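Local atomic coordinates of uncharacterized protein (Desulfotomaculum acetoxidans, PDB entry 3U4Y), a protein that is of unknown function but folds as a seven-bladed beta-propeller of the lactonase family. Residues S173-F179 against V192-G197; A150-R155 against D166-I172; P127-I133 against L144-A150. The contacts are given in a common frame with arbitrary orientation. Residues are numbered along the deposited sequence.

Contact 1 (S173-F179 against V192-G197); sequences SGGTRPF and VANLIG
The start of one propeller blade is built here. S173-G175 loop in from the preceding blade, and P178-F179 open strand 178-183, the first strand of the blade. It pairs antiparallel with strand 189-194, the second. G174 (phi/psi 100/-79) and R177 (72/57) turn the chain with positive phi. V192 is extended; its CG1 lies 3.6 Å from P178 CB and 4.0 Å from S173 CB. A193 O accepts F179 N at 2.7 Å and takes a CA-H...O contact from P178 CA at 3.4 Å. N194 faces P178 in a non-hydrogen-bonded pair, CA-CA 4.2 Å. Its m rotamer sends the amide into the loop: ND2 donates to S173 O at 2.9 Å, and OD1 accepts S173 OG (p rotamer) at 2.6 Å. ND2 also bonds S199 OG. At L195 the backbone turns to helical angles, kept through G197. L195 N donates to R177 O at 2.9 Å. L195 CD2 sits over the face of the F179 ring, 4.1 Å from its centroid, a CH-pi contact. I196 N and G197 N both donate to T176 O, at 3.2 and 3.0 Å. I196 CG1 lies 3.4 Å from R177 CB. G197 CA comes within 4.3 Å of G175 CA, which leaves no room for a CB on G197. The loop is thus held at both ends, by the N194 amide at S173 and by three successive backbone NH groups at T176 and R177.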
loop_
_atom_site.group_PDB
_atom_site.type_symbol
_atom_site.label_atom_id
_atom_site.label_comp_id
_atom_site.label_asym_id
_atom_site.label_seq_id
_atom_site.Cartn_x
_atom_site.Cartn_y
_atom_site.Cartn_z
ATOM N N SER A 173 -8.378 1.658 -16.779
ATOM C CA SER A 173 -8.091 2.272 -15.479
ATOM C C SER A 173 -8.688 3.667 -15.350
ATOM O O SER A 173 -8.570 4.307 -14.311
ATOM C CB SER A 173 -6.572 2.307 -15.190
ATOM O OG SER A 173 -5.858 3.254 -15.986
ATOM N N GLY A 174 -9.321 4.143 -16.411
ATOM C CA GLY A 174 -9.828 5.498 -16.404
ATOM C C GLY A 174 -8.898 6.421 -17.148
ATOM O O GLY A 174 -9.149 6.767 -18.299
ATOM N N GLY A 175 -7.818 6.820 -16.488
ATOM C CA GLY A 175 -6.771 7.591 -17.136
ATOM C C GLY A 175 -5.554 6.755 -17.492
ATOM O O GLY A 175 -5.603 5.528 -17.570
ATOM N N THR A 176 -4.433 7.418 -17.692
ATOM C CA THR A 176 -3.296 6.720 -18.257
ATOM C C THR A 176 -2.150 6.565 -17.260
ATOM O O THR A 176 -1.926 7.434 -16.416
ATOM C CB THR A 176 -2.865 7.364 -19.624
ATOM O OG1 THR A 176 -1.486 7.722 -19.603
ATOM C CG2 THR A 176 -3.695 8.613 -19.927
ATOM N N ARG A 177 -1.450 5.436 -17.353
ATOM C CA ARG A 177 -0.369 5.090 -16.427
ATOM C C ARG A 177 -0.878 4.701 -15.021
ATOM O O ARG A 177 -0.481 5.294 -14.011
ATOM C CB ARG A 177 0.668 6.223 -16.356
ATOM C CG ARG A 177 2.004 5.815 -15.738
ATOM C CD ARG A 177 2.859 5.002 -16.689
ATOM N NE ARG A 177 3.135 5.751 -17.911
ATOM C CZ ARG A 177 2.519 5.548 -19.075
ATOM N NH1 ARG A 177 2.825 6.299 -20.118
ATOM N NH2 ARG A 177 1.599 4.602 -19.199
ATOM N N PRO A 178 -1.752 3.685 -14.955
ATOM C CA PRO A 178 -2.285 3.288 -13.654
ATOM C C PRO A 178 -1.112 2.903 -12.766
ATOM O O PRO A 178 -0.205 2.220 -13.253
ATOM C CB PRO A 178 -3.119 2.052 -13.971
ATOM C CG PRO A 178 -3.127 1.910 -15.460
ATOM C CD PRO A 178 -1.989 2.669 -15.990
ATOM N N PHE A 179 -1.122 3.329 -11.502
ATOM C CA PHE A 179 0.049 3.175 -10.629
ATOM C C PHE A 179 -0.212 2.501 -9.274
ATOM O O PHE A 179 0.514 1.599 -8.907
ATOM C CB PHE A 179 0.749 4.522 -10.431
ATOM C CG PHE A 179 2.008 4.444 -9.607
ATOM C CD1 PHE A 179 3.152 3.863 -10.115
ATOM C CD2 PHE A 179 2.052 4.978 -8.330
ATOM C CE1 PHE A 179 4.318 3.803 -9.359
ATOM C CE2 PHE A 179 3.220 4.920 -7.568
ATOM C CZ PHE A 179 4.353 4.330 -8.081
ATOM N N VAL A 192 -8.202 3.251 -8.822
ATOM C CA VAL A 192 -6.895 3.259 -9.487
ATOM C C VAL A 192 -6.340 4.660 -9.687
ATOM O O VAL A 192 -6.972 5.496 -10.319
ATOM C CB VAL A 192 -6.924 2.599 -10.845
ATOM C CG1 VAL A 192 -5.509 2.389 -11.326
ATOM C CG2 VAL A 192 -7.628 1.293 -10.767
ATOM N N ALA A 193 -5.161 4.916 -9.132
ATOM C CA ALA A 193 -4.465 6.168 -9.363
ATOM C C ALA A 193 -3.801 6.117 -10.731
ATOM O O ALA A 193 -2.974 5.241 -11.007
ATOM C CB ALA A 193 -3.433 6.393 -8.297
ATOM N N ASN A 194 -4.189 7.052 -11.590
ATOM C CA ASN A 194 -3.640 7.154 -12.921
ATOM C C ASN A 194 -2.647 8.285 -12.901
ATOM O O ASN A 194 -3.003 9.448 -12.717
ATOM C CB ASN A 194 -4.752 7.431 -13.902
ATOM C CG ASN A 194 -5.769 6.302 -13.964
ATOM O OD1 ASN A 194 -5.432 5.148 -14.235
ATOM N ND2 ASN A 194 -7.027 6.641 -13.741
ATOM N N LEU A 195 -1.382 7.924 -13.055
ATOM C CA LEU A 195 -0.295 8.822 -12.707
ATOM C C LEU A 195 -0.086 9.958 -13.714
ATOM O O LEU A 195 0.145 11.103 -13.325
ATOM C CB LEU A 195 0.983 8.017 -12.457
ATOM C CG LEU A 195 2.210 8.697 -11.836
ATOM C CD1 LEU A 195 1.849 9.693 -10.755
ATOM C CD2 LEU A 195 3.120 7.643 -11.274
ATOM N N ILE A 196 -0.169 9.671 -15.004
ATOM C CA ILE A 196 -0.110 10.784 -15.936
ATOM C C ILE A 196 -1.504 11.288 -16.297
ATOM O O ILE A 196 -1.682 12.477 -16.518
ATOM C CB ILE A 196 0.741 10.509 -17.196
ATOM C CG1 ILE A 196 0.262 9.262 -17.909
ATOM C CG2 ILE A 196 2.206 10.370 -16.840
ATOM C CD1 ILE A 196 0.912 9.085 -19.260
ATOM N N GLY A 197 -2.486 10.388 -16.323
ATOM C CA GLY A 197 -3.875 10.760 -16.535
ATOM C C GLY A 197 -4.326 11.771 -15.496
ATOM O O GLY A 197 -5.258 12.538 -15.733
#

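Contact 2 (A150-R155 against D166-I172); sequences ANTVRR and DTGQEFI
Strands 152-158 and 164-172 are the third and outermost of a propeller blade. The 152-155 and 166-172 parts run antiparallel, axes at 150° and 4.3 Å apart at closest. N151 and T152 both face R147, a G1 beta bulge. T152-I172 and R154-E170 are non-hydrogen-bonded pairs, CA-CA 4.5 and 4.2 Å. V153 and F171 form a hydrogen-bonded pair: V153 N to F171 O 2.7 Å, F171 N to V153 O 2.8 Å. R155 N donates to Q169 O at 2.9 Å. R155 O accepts T167 OG1 at a very short 2.4 Å. The extended R154 bridges two acids. Its NE donates to D166 OD1 at 3.1 Å; the salt bridges NH1 to D166 OD2 and NH2 to E170 OE2, both 3.0 Å, are weak as hydrogen bonds. E170 OE2 is shared with R147. D166 OD1 also accepts G168 N at 2.9 Å, an Asx turn. R155 NH1 donates to Q169 OE1 at 3.1 Å and pairs with E209. Each arginine thus bonds across the pair; the R154 charge is balanced within the blade.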
loop_
_atom_site.group_PDB
_atom_site.type_symbol
_atom_site.label_atom_id
_atom_site.label_comp_id
_atom_site.label_asym_id
_atom_site.label_seq_id
_atom_site.Cartn_x
_atom_site.Cartn_y
_atom_site.Cartn_z
ATOM N N ALA A 150 -0.132 -0.709 -20.349
ATOM C CA ALA A 150 -1.408 -1.061 -20.968
ATOM C C ALA A 150 -2.584 -0.236 -20.422
ATOM O O ALA A 150 -3.720 -0.476 -20.787
ATOM C CB ALA A 150 -1.682 -2.544 -20.801
ATOM N N ASN A 151 -2.300 0.730 -19.555
ATOM C CA ASN A 151 -3.328 1.562 -18.935
ATOM C C ASN A 151 -4.605 0.814 -18.561
ATOM O O ASN A 151 -5.725 1.288 -18.788
ATOM C CB ASN A 151 -3.656 2.732 -19.836
ATOM C CG ASN A 151 -2.438 3.448 -20.277
ATOM O OD1 ASN A 151 -1.965 4.374 -19.620
ATOM N ND2 ASN A 151 -1.894 3.017 -21.389
ATOM N N THR A 152 -4.403 -0.340 -17.947
ATOM C CA THR A 152 -5.447 -1.298 -17.691
ATOM C C THR A 152 -5.139 -1.871 -16.313
ATOM O O THR A 152 -3.999 -1.790 -15.865
ATOM C CB THR A 152 -5.320 -2.411 -18.713
ATOM O OG1 THR A 152 -6.478 -3.235 -18.680
ATOM C CG2 THR A 152 -4.115 -3.264 -18.387
ATOM N N VAL A 153 -6.127 -2.433 -15.621
ATOM C CA VAL A 153 -5.814 -3.231 -14.423
ATOM C C VAL A 153 -6.207 -4.688 -14.640
ATOM O O VAL A 153 -7.201 -4.973 -15.303
ATOM C CB VAL A 153 -6.432 -2.690 -13.098
ATOM C CG1 VAL A 153 -6.620 -1.199 -13.163
ATOM C CG2 VAL A 153 -7.725 -3.350 -12.824
ATOM N N ARG A 154 -5.405 -5.606 -14.101
ATOM C CA ARG A 154 -5.624 -7.035 -14.306
ATOM C C ARG A 154 -6.051 -7.720 -13.027
ATOM O O ARG A 154 -5.626 -7.330 -11.939
ATOM C CB ARG A 154 -4.361 -7.686 -14.830
ATOM C CG ARG A 154 -4.554 -9.107 -15.290
ATOM C CD ARG A 154 -3.469 -9.422 -16.274
ATOM N NE ARG A 154 -3.341 -10.831 -16.610
ATOM C CZ ARG A 154 -2.872 -11.260 -17.776
ATOM N NH1 ARG A 154 -2.772 -12.552 -18.017
ATOM N NH2 ARG A 154 -2.529 -10.392 -18.715
ATOM N N ARG A 155 -6.874 -8.756 -13.171
ATOM C CA ARG A 155 -7.497 -9.418 -12.029
ATOM C C ARG A 155 -6.937 -10.795 -11.712
ATOM O O ARG A 155 -6.979 -11.698 -12.543
ATOM C CB ARG A 155 -8.996 -9.549 -12.267
ATOM C CG ARG A 155 -9.560 -10.769 -11.612
ATOM C CD ARG A 155 -11.040 -10.948 -11.805
ATOM N NE ARG A 155 -11.456 -12.019 -10.909
ATOM C CZ ARG A 155 -12.346 -12.957 -11.199
ATOM N NH1 ARG A 155 -12.961 -12.973 -12.368
ATOM N NH2 ARG A 155 -12.618 -13.881 -10.298
ATOM N N ASP A 166 -4.240 -16.664 -12.384
ATOM C CA ASP A 166 -4.345 -15.568 -13.327
ATOM C C ASP A 166 -5.631 -15.715 -14.121
ATOM O O ASP A 166 -5.799 -16.679 -14.866
ATOM C CB ASP A 166 -3.156 -15.582 -14.277
ATOM C CG ASP A 166 -2.975 -14.265 -15.009
ATOM O OD1 ASP A 166 -3.939 -13.461 -15.039
ATOM O OD2 ASP A 166 -1.866 -14.037 -15.549
ATOM N N THR A 167 -6.542 -14.761 -13.965
ATOM C CA THR A 167 -7.779 -14.769 -14.744
ATOM C C THR A 167 -7.575 -14.164 -16.130
ATOM O O THR A 167 -8.320 -14.469 -17.055
ATOM C CB THR A 167 -8.908 -14.035 -14.012
ATOM O OG1 THR A 167 -8.659 -12.625 -14.046
ATOM C CG2 THR A 167 -8.962 -14.485 -12.569
ATOM N N GLY A 168 -6.556 -13.317 -16.263
ATOM C CA GLY A 168 -6.267 -12.641 -17.511
ATOM C C GLY A 168 -7.399 -11.742 -17.960
ATOM O O GLY A 168 -7.612 -11.543 -19.153
ATOM N N GLN A 169 -8.158 -11.229 -17.001
ATOM C CA GLN A 169 -9.167 -10.240 -17.305
ATOM C C GLN A 169 -8.551 -8.904 -16.965
ATOM O O GLN A 169 -8.033 -8.730 -15.863
ATOM C CB GLN A 169 -10.441 -10.478 -16.487
ATOM C CG GLN A 169 -11.169 -11.787 -16.829
ATOM C CD GLN A 169 -12.490 -12.001 -16.071
ATOM O OE1 GLN A 169 -12.747 -11.401 -15.019
ATOM N NE2 GLN A 169 -13.332 -12.875 -16.615
ATOM N N GLU A 170 -8.565 -7.982 -17.924
ATOM C CA GLU A 170 -8.078 -6.618 -17.712
ATOM C C GLU A 170 -9.188 -5.595 -17.942
ATOM O O GLU A 170 -10.145 -5.872 -18.658
ATOM C CB GLU A 170 -6.898 -6.317 -18.633
ATOM C CG GLU A 170 -5.777 -7.331 -18.576
ATOM C CD GLU A 170 -4.592 -6.925 -19.429
ATOM O OE1 GLU A 170 -4.577 -5.766 -19.898
ATOM O OE2 GLU A 170 -3.684 -7.762 -19.637
ATOM N N PHE A 171 -9.044 -4.419 -17.338
ATOM C CA PHE A 171 -10.095 -3.403 -17.312
ATOM C C PHE A 171 -9.493 -2.015 -17.402
ATOM O O PHE A 171 -8.486 -1.737 -16.750
ATOM C CB PHE A 171 -10.885 -3.481 -16.000
ATOM C CG PHE A 171 -11.313 -4.859 -15.636
ATOM C CD1 PHE A 171 -12.385 -5.449 -16.261
ATOM C CD2 PHE A 171 -10.642 -5.570 -14.659
ATOM C CE1 PHE A 171 -12.773 -6.731 -15.920
ATOM C CE2 PHE A 171 -11.032 -6.851 -14.314
ATOM C CZ PHE A 171 -12.093 -7.429 -14.943
ATOM N N ILE A 172 -10.124 -1.128 -18.169
ATOM C CA ILE A 172 -9.590 0.223 -18.320
ATOM C C ILE A 172 -9.406 0.829 -16.944
ATOM O O ILE A 172 -10.204 0.556 -16.046
ATOM C CB ILE A 172 -10.517 1.151 -19.127
ATOM C CG1 ILE A 172 -10.953 0.485 -20.419
ATOM C CG2 ILE A 172 -9.785 2.442 -19.465
ATOM C CD1 ILE A 172 -9.797 0.161 -21.304
#

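Contact 3 (P127-I133 against L144-A150); sequences PYDAVGI and LIDRSSA
Strands 130-135 and 142-147 are the first two, innermost strands of a propeller blade. Their 130-133 and 144-147 parts run antiparallel, with axes at 147° and 4.7 Å apart at closest. A type I turn from P127 to A130, closed by A130 N to P127 O at 3.2 Å, leads into the first strand. The register sets A130 opposite R147, a non-hydrogen-bonded pair, CA-CA 4.6 Å, and V131 opposite D146, a hydrogen-bonded pair. V131 N donates to D146 O at 3.1 Å, and the return bond from D146 N to V131 O, also 3.1 Å, is weak. A130 CA adds a CA-H...O contact to D146 O at 3.3 Å. G132 has positive phi, and a CB there would clash with D146 OD1. Apolar contacts lie on the face of A130, I133 and I145: A130 CB to I145 CD1 and I133 CG1 to I145 CG2, both 4.2 Å. M110 of the preceding blade touches I133 and I145. The polar contacts gather on D129, whose chi1 is p. D129 O accepts both S148 N at 2.9 Å and S148 OG at 2.8 Å. D129 OD2 accepts S149 N at 3.2 Å and A150 N at 3.1 Å. D129 OD1 forms a salt bridge with R147 NE at 2.9 Å. P127 CB lies over one face of that guanidinium, 3.6 Å from NE, while R147 NH1 pairs with E170. One buried aspartate thus has its charge met by an arginine and two backbone NH groups of the turn after strand 142-147.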
loop_
_atom_site.group_PDB
_atom_site.type_symbol
_atom_site.label_atom_id
_atom_site.label_comp_id
_atom_site.label_asym_id
_atom_site.label_seq_id
_atom_site.Cartn_x
_atom_site.Cartn_y
_atom_site.Cartn_z
ATOM N N PRO A 127 2.877 -9.583 -15.910
ATOM C CA PRO A 127 3.424 -8.852 -17.054
ATOM C C PRO A 127 4.482 -7.853 -16.647
ATOM O O PRO A 127 4.520 -7.425 -15.500
ATOM C CB PRO A 127 2.211 -8.097 -17.608
ATOM C CG PRO A 127 1.039 -8.804 -17.075
ATOM C CD PRO A 127 1.443 -9.326 -15.735
ATOM N N TYR A 128 5.307 -7.479 -17.618
ATOM C CA TYR A 128 6.386 -6.508 -17.471
ATOM C C TYR A 128 6.014 -5.171 -16.819
ATOM O O TYR A 128 6.809 -4.608 -16.076
ATOM C CB TYR A 128 7.012 -6.242 -18.845
ATOM C CG TYR A 128 6.160 -5.394 -19.735
ATOM C CD1 TYR A 128 6.426 -4.045 -19.899
ATOM C CD2 TYR A 128 5.078 -5.929 -20.392
ATOM C CE1 TYR A 128 5.637 -3.254 -20.707
ATOM C CE2 TYR A 128 4.267 -5.146 -21.204
ATOM C CZ TYR A 128 4.551 -3.810 -21.364
ATOM O OH TYR A 128 3.746 -3.034 -22.176
ATOM N N ASP A 129 4.812 -4.670 -17.087
ATOM C CA ASP A 129 4.432 -3.318 -16.660
ATOM C C ASP A 129 3.690 -3.287 -15.346
ATOM O O ASP A 129 3.104 -2.264 -15.000
ATOM C CB ASP A 129 3.578 -2.613 -17.722
ATOM C CG ASP A 129 2.425 -3.467 -18.202
ATOM O OD1 ASP A 129 2.446 -4.700 -18.006
ATOM O OD2 ASP A 129 1.502 -2.904 -18.801
ATOM N N ALA A 130 3.738 -4.406 -14.627
ATOM C CA ALA A 130 2.985 -4.617 -13.396
ATOM C C ALA A 130 3.506 -3.830 -12.182
ATOM O O ALA A 130 4.637 -4.035 -11.756
ATOM C CB ALA A 130 2.991 -6.076 -13.086
ATOM N N VAL A 131 2.688 -2.932 -11.634
ATOM C CA VAL A 131 2.978 -2.295 -10.345
ATOM C C VAL A 131 1.724 -2.168 -9.476
ATOM O O VAL A 131 0.610 -2.041 -9.984
ATOM C CB VAL A 131 3.640 -0.907 -10.481
ATOM C CG1 VAL A 131 4.802 -0.995 -11.423
ATOM C CG2 VAL A 131 2.657 0.122 -10.974
ATOM N N GLY A 132 1.924 -2.196 -8.167
ATOM C CA GLY A 132 0.834 -2.102 -7.223
ATOM C C GLY A 132 0.086 -3.406 -7.031
ATOM O O GLY A 132 -0.085 -4.188 -7.971
ATOM N N ILE A 133 -0.344 -3.649 -5.793
ATOM C CA ILE A 133 -1.214 -4.782 -5.489
ATOM C C ILE A 133 -2.268 -4.377 -4.468
ATOM O O ILE A 133 -2.067 -3.465 -3.646
ATOM C CB ILE A 133 -0.434 -6.049 -5.024
ATOM C CG1 ILE A 133 -1.333 -7.277 -5.015
ATOM C CG2 ILE A 133 0.138 -5.880 -3.648
ATOM C CD1 ILE A 133 -0.608 -8.529 -4.620
ATOM N N LEU A 144 -6.132 -7.446 -7.592
ATOM C CA LEU A 144 -6.025 -6.597 -8.748
ATOM C C LEU A 144 -4.694 -5.912 -8.693
ATOM O O LEU A 144 -4.241 -5.524 -7.619
ATOM C CB LEU A 144 -7.106 -5.517 -8.707
ATOM C CG LEU A 144 -8.431 -5.590 -9.465
ATOM C CD1 LEU A 144 -8.983 -6.998 -9.578
ATOM C CD2 LEU A 144 -9.390 -4.678 -8.737
ATOM N N ILE A 145 -4.087 -5.731 -9.862
ATOM C CA ILE A 145 -2.798 -5.069 -9.983
ATOM C C ILE A 145 -2.890 -4.101 -11.132
ATOM O O ILE A 145 -3.698 -4.290 -12.028
ATOM C CB ILE A 145 -1.691 -6.079 -10.320
ATOM C CG1 ILE A 145 -2.032 -6.787 -11.632
ATOM C CG2 ILE A 145 -1.496 -7.076 -9.184
ATOM C CD1 ILE A 145 -0.872 -7.424 -12.314
ATOM N N ASP A 146 -2.055 -3.071 -11.108
ATOM C CA ASP A 146 -1.945 -2.126 -12.218
ATOM C C ASP A 146 -1.008 -2.611 -13.329
ATOM O O ASP A 146 -0.018 -3.283 -13.076
ATOM C CB ASP A 146 -1.437 -0.786 -11.703
ATOM C CG ASP A 146 -2.331 -0.203 -10.643
ATOM O OD1 ASP A 146 -1.814 0.260 -9.606
ATOM O OD2 ASP A 146 -3.556 -0.209 -10.847
ATOM N N ARG A 147 -1.332 -2.261 -14.565
ATOM C CA ARG A 147 -0.431 -2.499 -15.694
ATOM C C ARG A 147 -0.125 -1.170 -16.402
ATOM O O ARG A 147 -0.901 -0.697 -17.224
ATOM C CB ARG A 147 -1.040 -3.516 -16.652
ATOM C CG ARG A 147 -1.171 -4.907 -16.052
ATOM C CD ARG A 147 -1.345 -5.889 -17.158
ATOM N NE ARG A 147 -0.359 -5.589 -18.182
ATOM C CZ ARG A 147 -0.306 -6.148 -19.382
ATOM N NH1 ARG A 147 -1.199 -7.059 -19.747
ATOM N NH2 ARG A 147 0.656 -5.789 -20.213
ATOM N N SER A 148 1.015 -0.580 -16.068
ATOM C CA SER A 148 1.243 0.843 -16.294
ATOM C C SER A 148 1.314 1.234 -17.755
ATOM O O SER A 148 1.002 2.363 -18.111
ATOM C CB SER A 148 2.507 1.317 -15.558
ATOM O OG SER A 148 3.576 0.384 -15.680
ATOM N N SER A 149 1.746 0.313 -18.603
ATOM C CA SER A 149 1.879 0.627 -20.018
ATOM C C SER A 149 0.626 0.275 -20.814
ATOM O O SER A 149 0.343 0.900 -21.825
ATOM C CB SER A 149 3.125 -0.030 -20.610
ATOM O OG SER A 149 4.278 0.609 -20.106
ATOM N N ALA A 150 -0.132 -0.709 -20.349
ATOM C CA ALA A 150 -1.408 -1.061 -20.968
ATOM C C ALA A 150 -2.584 -0.236 -20.422
ATOM O O ALA A 150 -3.720 -0.476 -20.787
ATOM C CB ALA A 150 -1.682 -2.544 -20.801
#

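Contacts 3 and 2 belong to one blade and share A150; contact 1 opens the next blade. The centres of contacts 2 and 3 are about 8 Å apart. R154 N bonds I145 O at 3.0 Å, and R147 NH1 meets E170 OE2 at 2.6 Å, so acids and arginines alternate from D129 through R147, E170 and R154 to D166. Contact 1 lies about 11 Å from contact 3 and 13 Å from contact 2, centre to centre. R177 spans both: its NH2 reaches S148 O and its N reaches N151 OD1, each at 2.6 Å. A bound Tris molecule, probably from crystallisation, lies about 4 Å from the E170 side chain; no active site is established.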